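Local coordinates for solute-binding protein (Thermoactinomyces vulgaris, PDB 2ZYO) that binds cyclodextrins and linear maltodextrins, here maltotetraose, and probably serves carbohydrate uptake across the membrane as a solute-binding protein, at residues F174-F179 with A275-I279; F179-K184 with L267-D271. All coordinates share one frame; numbering follows the deposited sequence.

How the contacts relate
Both contacts pack helix 174-183 against the chain that follows strand 262-265, and they share Phe-179. Contact 1 is the buried one: its first half carries two tyrosines of the sugar pocket, and it joins the start of the helix to the beginning of strand 278-287 through stacked aromatic rings and bridging waters. Contact 2, nested inside the chain loop that contact 1 closes, lies further from the centre of the molecule. There the later part of the helix meets loop 267-271 through aliphatic side chains, one of them over the Phe-179 ring, and, at the more exposed margin, a salt bridge. Between them, Leu-267 packs on Ala-275 and Thr-277, making one continuous apolar seam.

Contact 1 (F174-F179 with A275-I279); sequences FYYTYF and AQTFI. With GLC (alpha-D-glucopyranose), chain B; GLC (alpha-D-glucopyranose), chain C.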
ATOM      1  N   PHE A 174      10.652  -2.621  -7.533  1.00  8.99           N
ATOM      2  CA  PHE A 174       9.664  -1.864  -8.313  1.00  8.98           C
ATOM      3  C   PHE A 174       8.596  -1.182  -7.459  1.00  9.25           C
ATOM      4  O   PHE A 174       8.074  -0.130  -7.838  1.00  9.04           O
ATOM      5  CB  PHE A 174       9.017  -2.775  -9.361  1.00  9.36           C
ATOM      6  CG  PHE A 174       8.013  -2.085 -10.251  1.00  9.53           C
ATOM      7  CD1 PHE A 174       8.400  -1.057 -11.107  1.00 10.03           C
ATOM      8  CD2 PHE A 174       6.679  -2.489 -10.251  1.00 10.64           C
ATOM      9  CE1 PHE A 174       7.473  -0.431 -11.938  1.00  9.38           C
ATOM     10  CE2 PHE A 174       5.746  -1.869 -11.081  1.00  9.50           C
ATOM     11  CZ  PHE A 174       6.145  -0.838 -11.924  1.00 10.43           C
ATOM     12  N   TYR A 175       8.270  -1.769  -6.309  1.00  9.67           N
ATOM     13  CA  TYR A 175       7.335  -1.120  -5.395  1.00  9.11           C
ATOM     14  C   TYR A 175       7.819   0.292  -5.035  1.00  8.28           C
ATOM     15  O   TYR A 175       7.025   1.236  -4.964  1.00 10.07           O
ATOM     16  CB  TYR A 175       7.103  -1.952  -4.122  1.00  8.37           C
ATOM     17  CG  TYR A 175       6.210  -1.220  -3.147  1.00  8.93           C
ATOM     18  CD1 TYR A 175       4.823  -1.250  -3.288  1.00 10.52           C
ATOM     19  CD2 TYR A 175       6.754  -0.450  -2.117  1.00  8.99           C
ATOM     20  CE1 TYR A 175       3.997  -0.551  -2.415  1.00 10.93           C
ATOM     21  CE2 TYR A 175       5.937   0.254  -1.239  1.00  9.29           C
ATOM     22  CZ  TYR A 175       4.561   0.200  -1.397  1.00 10.16           C
ATOM     23  OH  TYR A 175       3.754   0.900  -0.533  1.00 11.19           O
ATOM     24  N   TYR A 176       9.126   0.421  -4.820  1.00  9.20           N
ATOM     25  CA  TYR A 176       9.726   1.679  -4.390  1.00  8.43           C
ATOM     26  C   TYR A 176      10.039   2.609  -5.557  1.00  7.95           C
ATOM     27  O   TYR A 176       9.897   3.829  -5.441  1.00  8.79           O
ATOM     28  CB  TYR A 176      10.986   1.409  -3.558  1.00  9.13           C
ATOM     29  CG  TYR A 176      10.685   0.742  -2.234  1.00  9.92           C
ATOM     30  CD1 TYR A 176      10.477   1.500  -1.083  1.00 10.02           C
ATOM     31  CD2 TYR A 176      10.587  -0.649  -2.135  1.00  9.20           C
ATOM     32  CE1 TYR A 176      10.187   0.894   0.136  1.00 10.19           C
ATOM     33  CE2 TYR A 176      10.293  -1.264  -0.917  1.00 10.43           C
ATOM     34  CZ  TYR A 176      10.100  -0.485   0.213  1.00 12.25           C
ATOM     35  OH  TYR A 176       9.813  -1.079   1.422  1.00 13.40           O
ATOM     36  N   THR A 177      10.446   2.027  -6.682  1.00  7.12           N
ATOM     37  CA  THR A 177      10.867   2.806  -7.843  1.00  7.81           C
ATOM     38  C   THR A 177       9.711   3.184  -8.760  1.00  7.84           C
ATOM     39  O   THR A 177       9.916   3.876  -9.758  1.00  7.93           O
ATOM     40  CB  THR A 177      11.911   2.050  -8.679  1.00  7.18           C
ATOM     41  OG1 THR A 177      11.326   0.844  -9.181  1.00  8.44           O
ATOM     42  CG2 THR A 177      13.128   1.715  -7.841  1.00  8.06           C
ATOM     43  N   TYR A 178       8.499   2.743  -8.425  1.00  7.95           N
ATOM     44  CA  TYR A 178       7.336   3.032  -9.264  1.00  8.56           C
ATOM     45  C   TYR A 178       7.234   4.503  -9.670  1.00  8.89           C
ATOM     46  O   TYR A 178       6.937   4.804 -10.830  1.00  8.41           O
ATOM     47  CB  TYR A 178       6.032   2.580  -8.604  1.00  9.18           C
ATOM     48  CG  TYR A 178       4.814   2.902  -9.442  1.00  9.96           C
ATOM     49  CD1 TYR A 178       4.584   2.244 -10.649  1.00 11.83           C
ATOM     50  CD2 TYR A 178       3.904   3.877  -9.039  1.00 12.00           C
ATOM     51  CE1 TYR A 178       3.473   2.539 -11.429  1.00 11.26           C
ATOM     52  CE2 TYR A 178       2.791   4.180  -9.814  1.00 12.42           C
ATOM     53  CZ  TYR A 178       2.583   3.506 -11.006  1.00 13.57           C
ATOM     54  OH  TYR A 178       1.481   3.794 -11.783  1.00 17.05           O
ATOM     55  N   PHE A 179       7.494   5.414  -8.728  1.00  8.24           N
ATOM     56  CA  PHE A 179       7.370   6.847  -9.012  1.00  7.91           C
ATOM     57  C   PHE A 179       8.244   7.292 -10.183  1.00  8.37           C
ATOM     58  O   PHE A 179       7.871   8.198 -10.925  1.00  9.10           O
ATOM     59  CB  PHE A 179       7.600   7.709  -7.757  1.00  8.77           C
ATOM     60  CG  PHE A 179       9.049   7.928  -7.403  1.00  9.79           C
ATOM     61  CD1 PHE A 179       9.700   9.101  -7.779  1.00 10.04           C
ATOM     62  CD2 PHE A 179       9.756   6.976  -6.672  1.00 10.09           C
ATOM     63  CE1 PHE A 179      11.038   9.318  -7.446  1.00 10.57           C
ATOM     64  CE2 PHE A 179      11.097   7.180  -6.336  1.00 10.27           C
ATOM     65  CZ  PHE A 179      11.740   8.356  -6.722  1.00 10.92           C
ATOM     66  N   ALA A 275       5.098  13.632  -7.542  1.00 13.53           N
ATOM     67  CA  ALA A 275       5.493  12.233  -7.645  1.00 12.80           C
ATOM     68  C   ALA A 275       4.285  11.336  -7.401  1.00 12.92           C
ATOM     69  O   ALA A 275       3.451  11.618  -6.533  1.00 14.53           O
ATOM     70  CB  ALA A 275       6.608  11.911  -6.662  1.00 12.58           C
ATOM     71  N   GLN A 276       4.190  10.269  -8.190  1.00 11.60           N
ATOM     72  CA  GLN A 276       3.092   9.316  -8.090  1.00 12.93           C
ATOM     73  C   GLN A 276       3.603   7.998  -7.540  1.00 11.86           C
ATOM     74  O   GLN A 276       4.342   7.276  -8.212  1.00 13.35           O
ATOM     75  CB  GLN A 276       2.447   9.079  -9.452  1.00 15.38           C
ATOM     76  CG  GLN A 276       1.825  10.298 -10.090  1.00 21.25           C
ATOM     77  CD  GLN A 276       1.274   9.996 -11.467  1.00 23.58           C
ATOM     78  OE1 GLN A 276       0.241   9.335 -11.606  1.00 25.24           O
ATOM     79  NE2 GLN A 276       1.963  10.478 -12.499  1.00 23.76           N
ATOM     80  N   THR A 277       3.198   7.691  -6.315  1.00 11.24           N
ATOM     81  CA  THR A 277       3.585   6.452  -5.659  1.00 10.58           C
ATOM     82  C   THR A 277       2.425   5.467  -5.689  1.00 10.48           C
ATOM     83  O   THR A 277       1.282   5.846  -5.955  1.00 10.50           O
ATOM     84  CB  THR A 277       3.970   6.708  -4.193  1.00 10.70           C
ATOM     85  OG1 THR A 277       2.929   7.458  -3.554  1.00 11.66           O
ATOM     86  CG2 THR A 277       5.264   7.492  -4.109  1.00 11.31           C
ATOM     87  N   PHE A 278       2.724   4.199  -5.429  1.00 10.06           N
ATOM     88  CA  PHE A 278       1.679   3.229  -5.143  1.00 10.05           C
ATOM     89  C   PHE A 278       1.059   3.561  -3.792  1.00 10.59           C
ATOM     90  O   PHE A 278       1.751   3.999  -2.869  1.00 11.23           O
ATOM     91  CB  PHE A 278       2.248   1.811  -5.082  1.00  9.40           C
ATOM     92  CG  PHE A 278       2.463   1.166  -6.422  1.00  8.22           C
ATOM     93  CD1 PHE A 278       1.492   1.237  -7.421  1.00  8.82           C
ATOM     94  CD2 PHE A 278       3.625   0.440  -6.669  1.00  8.25           C
ATOM     95  CE1 PHE A 278       1.692   0.616  -8.654  1.00 10.52           C
ATOM     96  CE2 PHE A 278       3.831  -0.184  -7.898  1.00  9.60           C
ATOM     97  CZ  PHE A 278       2.862  -0.098  -8.889  1.00  9.43           C
ATOM     98  N   ILE A 279      -0.249   3.362  -3.678  1.00  9.04           N
ATOM     99  CA  ILE A 279      -0.887   3.355  -2.368  1.00  9.77           C
ATOM    100  C   ILE A 279      -1.451   1.964  -2.082  1.00  9.71           C
ATOM    101  O   ILE A 279      -1.880   1.257  -2.997  1.00 10.27           O
ATOM    102  CB  ILE A 279      -1.976   4.454  -2.210  1.00 10.55           C
ATOM    103  CG1 ILE A 279      -3.097   4.279  -3.238  1.00 12.82           C
ATOM    104  CG2 ILE A 279      -1.350   5.849  -2.313  1.00 14.37           C
ATOM    105  CD1 ILE A 279      -4.435   4.840  -2.796  1.00 17.40           C
TER
HETATM  106  C1  GLC B   1       5.898  -2.616   2.245  1.00 42.34           C
HETATM  107  C2  GLC B   1       4.451  -2.823   1.730  1.00 42.88           C
HETATM  108  C3  GLC B   1       4.333  -3.973   0.707  1.00 43.19           C
HETATM  109  C4  GLC B   1       5.456  -3.922  -0.328  1.00 43.64           C
HETATM  110  C5  GLC B   1       6.806  -3.815   0.377  1.00 42.91           C
HETATM  111  C6  GLC B   1       7.982  -3.755  -0.585  1.00 42.88           C
HETATM  112  O1  GLC B   1       6.267  -3.600   3.147  1.00 41.75           O
HETATM  113  O2  GLC B   1       3.570  -3.067   2.825  1.00 42.91           O
HETATM  114  O3  GLC B   1       3.084  -3.882   0.035  1.00 43.54           O
HETATM  115  O4  GLC B   1       5.422  -5.118  -1.131  1.00 45.77           O
HETATM  116  O5  GLC B   1       6.842  -2.610   1.164  1.00 42.49           O
HETATM  117  O6  GLC B   1       8.615  -5.020  -0.714  1.00 41.02           O
HETATM  118  C1  GLC C   2       4.954  -4.948  -2.439  1.00 46.39           C
HETATM  119  C2  GLC C   2       3.853  -5.970  -2.732  1.00 46.53           C
HETATM  120  C3  GLC C   2       4.444  -7.376  -2.772  1.00 46.74           C
HETATM  121  C4  GLC C   2       5.588  -7.439  -3.789  1.00 46.93           C
HETATM  122  C5  GLC C   2       6.626  -6.356  -3.474  1.00 46.61           C
HETATM  123  C6  GLC C   2       7.719  -6.275  -4.520  1.00 46.31           C
HETATM  124  O2  GLC C   2       2.857  -5.900  -1.723  1.00 46.51           O
HETATM  125  O3  GLC C   2       3.436  -8.312  -3.121  1.00 47.80           O
HETATM  126  O4  GLC C   2       6.202  -8.719  -3.740  1.00 47.23           O
HETATM  127  O5  GLC C   2       5.995  -5.056  -3.409  1.00 46.58           O
HETATM  128  O6  GLC C   2       8.998  -6.470  -3.937  1.00 46.84           O
HETATM  129  O   HOH W   1       5.325   3.273  -4.430  1.00  9.24           O
HETATM  130  O   HOH W   2       4.130   3.529  -1.945  1.00  9.24           O
HETATM  131  O   HOH W   3       6.052  10.048 -10.231  1.00  8.78           O
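The rings of Tyr-178 and Phe-278 lie face to face, their centroids 3.9 Å apart and their planes only 12° from parallel. The edge of this same Phe-278 ring turns toward the face of Phe-174, in an offset edge-to-face pair with planes at 78°, so one phenylalanine joins two helix rings into an aromatic cluster. Tyr-178 reaches its stacking partner with CG anti to the backbone N (chi1 179°); the residue is partly exposed, which suits a tyrosine, whose ring can stack while its hydroxyl tolerates water. Tyr-175 works in two directions: C4 of the chain B glucose sits over the centre of one face, and Tyr-175 CD1 lies 4.0 Å from Phe-278 CD2. No direct hydrogen bond joins the segments; water takes that role. One molecule donates to Tyr-175 O at 2.7 Å and accepts from Phe-278 N at 2.9 Å, and another similarly links Phe-179 O with Gln-276 N. Gln-276 O, a buried oxygen without a hydrogen-bond partner, receives a CA-H...O contact from Phe-179 CA at 3.2 Å. Thr-277 turns away from the helix, its OG1 bonded to Ser-130. Aromatic residues facing sugar rings are characteristic of maltodextrin-binding proteins; here the cluster backs the part of the sugar pocket that Tyr-175 and Tyr-176 contribute, with Trp-360 packing on Tyr-175.

Contact 2 (F179-K184 with L267-D271); sequences FLFAAK and LPKID
The side chains of Leu-267 and Phe-179 cross at about a right angle, which brings CD1 of the leucine over one face of the ring in a CH-pi contact, 3.8 Å from the ring centroid and 16° off the normal. Leu-180 CG lies over the opposite face, so the ring is held between two leucines. Ile-270 also approaches crosswise to Leu-180, its CD1 methyl 3.8 Å from Leu-180 CD2. Ile-270 CD1 also lies 3.7 Å from Ala-183 CB; the short alanine side chain lets the loop come close to the helix. With CG1 anti to the backbone N (chi1 -178°), Ile-270 extends this arm toward the helix, and Tyr-147 of helix 147-157 packs on it from outside the two segments. Towards the solvent the contact becomes polar. Lys-184 bends at chi2 (-54°) and crosses Asp-271 at about a right angle, NZ giving a 2.8 Å hydrogen bond to the syn lone pair of OD2 within a salt bridge. The ammonium group also pairs with Glu-214 of helix 206-220. A methionine in place of Lys-184 would probably leave both Asp-271 and Glu-214 without their positive mate and the loop's carboxylate freer to turn. Shape thus fits the loop to the helix on the buried side, whereas at the margin one lysine, placed between two acids, would offset their negative charge only in part and probably links the loop, through its own ammonium group, to Glu-214.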
ATOM      1  N   PHE A 179       7.494   5.414  -8.728  1.00  8.24           N
ATOM      2  CA  PHE A 179       7.370   6.847  -9.012  1.00  7.91           C
ATOM      3  C   PHE A 179       8.244   7.292 -10.183  1.00  8.37           C
ATOM      4  O   PHE A 179       7.871   8.198 -10.925  1.00  9.10           O
ATOM      5  CB  PHE A 179       7.600   7.709  -7.757  1.00  8.77           C
ATOM      6  CG  PHE A 179       9.049   7.928  -7.403  1.00  9.79           C
ATOM      7  CD1 PHE A 179       9.700   9.101  -7.779  1.00 10.04           C
ATOM      8  CD2 PHE A 179       9.756   6.976  -6.672  1.00 10.09           C
ATOM      9  CE1 PHE A 179      11.038   9.318  -7.446  1.00 10.57           C
ATOM     10  CE2 PHE A 179      11.097   7.180  -6.336  1.00 10.27           C
ATOM     11  CZ  PHE A 179      11.740   8.356  -6.722  1.00 10.92           C
ATOM     12  N   LEU A 180       9.392   6.635 -10.351  1.00  8.00           N
ATOM     13  CA  LEU A 180      10.292   6.929 -11.470  1.00  8.37           C
ATOM     14  C   LEU A 180       9.686   6.509 -12.806  1.00  8.91           C
ATOM     15  O   LEU A 180       9.865   7.194 -13.813  1.00 10.13           O
ATOM     16  CB  LEU A 180      11.656   6.260 -11.269  1.00  8.55           C
ATOM     17  CG  LEU A 180      12.485   6.716 -10.061  1.00  8.61           C
ATOM     18  CD1 LEU A 180      13.669   5.788  -9.822  1.00  9.63           C
ATOM     19  CD2 LEU A 180      12.958   8.155 -10.227  1.00  9.15           C
ATOM     20  N   PHE A 181       8.973   5.385 -12.810  1.00  7.73           N
ATOM     21  CA  PHE A 181       8.287   4.904 -14.008  1.00  7.95           C
ATOM     22  C   PHE A 181       7.051   5.748 -14.310  1.00  8.39           C
ATOM     23  O   PHE A 181       6.835   6.155 -15.453  1.00  8.49           O
ATOM     24  CB  PHE A 181       7.921   3.424 -13.861  1.00  8.13           C
ATOM     25  CG  PHE A 181       9.112   2.504 -13.900  1.00  8.49           C
ATOM     26  CD1 PHE A 181       9.475   1.875 -15.082  1.00  8.98           C
ATOM     27  CD2 PHE A 181       9.872   2.273 -12.756  1.00  8.70           C
ATOM     28  CE1 PHE A 181      10.577   1.021 -15.131  1.00  9.25           C
ATOM     29  CE2 PHE A 181      10.981   1.422 -12.791  1.00  8.41           C
ATOM     30  CZ  PHE A 181      11.332   0.795 -13.980  1.00  7.87           C
ATOM     31  N   ALA A 182       6.258   6.027 -13.277  1.00  8.34           N
ATOM     32  CA  ALA A 182       5.061   6.860 -13.413  1.00  8.69           C
ATOM     33  C   ALA A 182       5.389   8.262 -13.927  1.00  9.19           C
ATOM     34  O   ALA A 182       4.634   8.829 -14.720  1.00 11.06           O
ATOM     35  CB  ALA A 182       4.313   6.937 -12.092  1.00  9.14           C
ATOM     36  N   ALA A 183       6.523   8.808 -13.483  1.00  8.77           N
ATOM     37  CA  ALA A 183       6.993  10.126 -13.922  1.00  8.47           C
ATOM     38  C   ALA A 183       7.169  10.201 -15.436  1.00  9.76           C
ATOM     39  O   ALA A 183       6.954  11.251 -16.042  1.00 11.96           O
ATOM     40  CB  ALA A 183       8.299  10.479 -13.227  1.00  8.81           C
ATOM     41  N   LYS A 184       7.558   9.079 -16.039  1.00 10.48           N
ATOM     42  CA  LYS A 184       7.807   9.022 -17.478  1.00 10.52           C
ATOM     43  C   LYS A 184       6.545   8.685 -18.273  1.00 11.94           C
ATOM     44  O   LYS A 184       6.557   8.724 -19.505  1.00 13.75           O
ATOM     45  CB  LYS A 184       8.920   8.016 -17.792  1.00 10.21           C
ATOM     46  CG  LYS A 184      10.165   8.148 -16.916  1.00  9.97           C
ATOM     47  CD  LYS A 184      10.741   9.560 -16.928  1.00  9.98           C
ATOM     48  CE  LYS A 184      11.819   9.711 -15.874  1.00 11.17           C
ATOM     49  NZ  LYS A 184      12.414  11.079 -15.876  1.00 11.47           N
ATOM     50  N   LEU A 267       7.590  13.024  -1.677  1.00 10.36           N
ATOM     51  CA  LEU A 267       8.700  12.976  -2.621  1.00 10.78           C
ATOM     52  C   LEU A 267       8.755  14.279  -3.413  1.00 11.73           C
ATOM     53  O   LEU A 267       7.707  14.844  -3.747  1.00 11.79           O
ATOM     54  CB  LEU A 267       8.565  11.781  -3.566  1.00 10.56           C
ATOM     55  CG  LEU A 267       8.566  10.379  -2.947  1.00 10.74           C
ATOM     56  CD1 LEU A 267       8.423   9.330  -4.035  1.00 11.68           C
ATOM     57  CD2 LEU A 267       9.826  10.130  -2.122  1.00 12.28           C
ATOM     58  N   PRO A 268       9.976  14.777  -3.685  1.00 12.58           N
ATOM     59  CA  PRO A 268      10.154  15.995  -4.472  1.00 13.91           C
ATOM     60  C   PRO A 268       9.501  15.885  -5.845  1.00 14.42           C
ATOM     61  O   PRO A 268       9.407  14.788  -6.401  1.00 16.98           O
ATOM     62  CB  PRO A 268      11.675  16.089  -4.613  1.00 13.76           C
ATOM     63  CG  PRO A 268      12.209  15.370  -3.422  1.00 16.47           C
ATOM     64  CD  PRO A 268      11.269  14.223  -3.239  1.00 13.69           C
ATOM     65  N   LYS A 269       9.043  17.013  -6.383  1.00 14.49           N
ATOM     66  CA  LYS A 269       8.413  17.022  -7.698  1.00 14.21           C
ATOM     67  C   LYS A 269       9.374  16.505  -8.760  1.00 12.97           C
ATOM     68  O   LYS A 269      10.562  16.835  -8.754  1.00 12.75           O
ATOM     69  CB  LYS A 269       7.879  18.411  -8.050  1.00 16.71           C
ATOM     70  CG  LYS A 269       6.668  18.806  -7.220  1.00 19.34           C
ATOM     71  CD  LYS A 269       6.030  20.092  -7.709  1.00 23.21           C
ATOM     72  CE  LYS A 269       4.752  20.377  -6.932  1.00 26.69           C
ATOM     73  NZ  LYS A 269       4.116  21.652  -7.356  1.00 29.85           N
ATOM     74  N   ILE A 270       8.847  15.666  -9.645  1.00 12.82           N
ATOM     75  CA  ILE A 270       9.643  15.013 -10.676  1.00 12.47           C
ATOM     76  C   ILE A 270       9.026  15.277 -12.044  1.00 12.53           C
ATOM     77  O   ILE A 270       7.807  15.171 -12.222  1.00 13.00           O
ATOM     78  CB  ILE A 270       9.800  13.488 -10.395  1.00 11.80           C
ATOM     79  CG1 ILE A 270      10.687  12.822 -11.458  1.00  9.72           C
ATOM     80  CG2 ILE A 270       8.427  12.804 -10.258  1.00 12.75           C
ATOM     81  CD1 ILE A 270      11.205  11.442 -11.071  1.00 13.06           C
ATOM     82  N   ASP A 271       9.881  15.640 -13.000  1.00 12.17           N
ATOM     83  CA  ASP A 271       9.457  16.013 -14.350  1.00 14.85           C
ATOM     84  C   ASP A 271       8.316  17.041 -14.322  1.00 16.98           C
ATOM     85  O   ASP A 271       7.366  16.963 -15.103  1.00 19.85           O
ATOM     86  CB  ASP A 271       9.107  14.765 -15.175  1.00 13.53           C
ATOM     87  CG  ASP A 271      10.315  13.868 -15.413  1.00 13.29           C
ATOM     88  OD1 ASP A 271      11.358  14.378 -15.872  1.00 14.17           O
ATOM     89  OD2 ASP A 271      10.226  12.654 -15.139  1.00 14.74           O
TER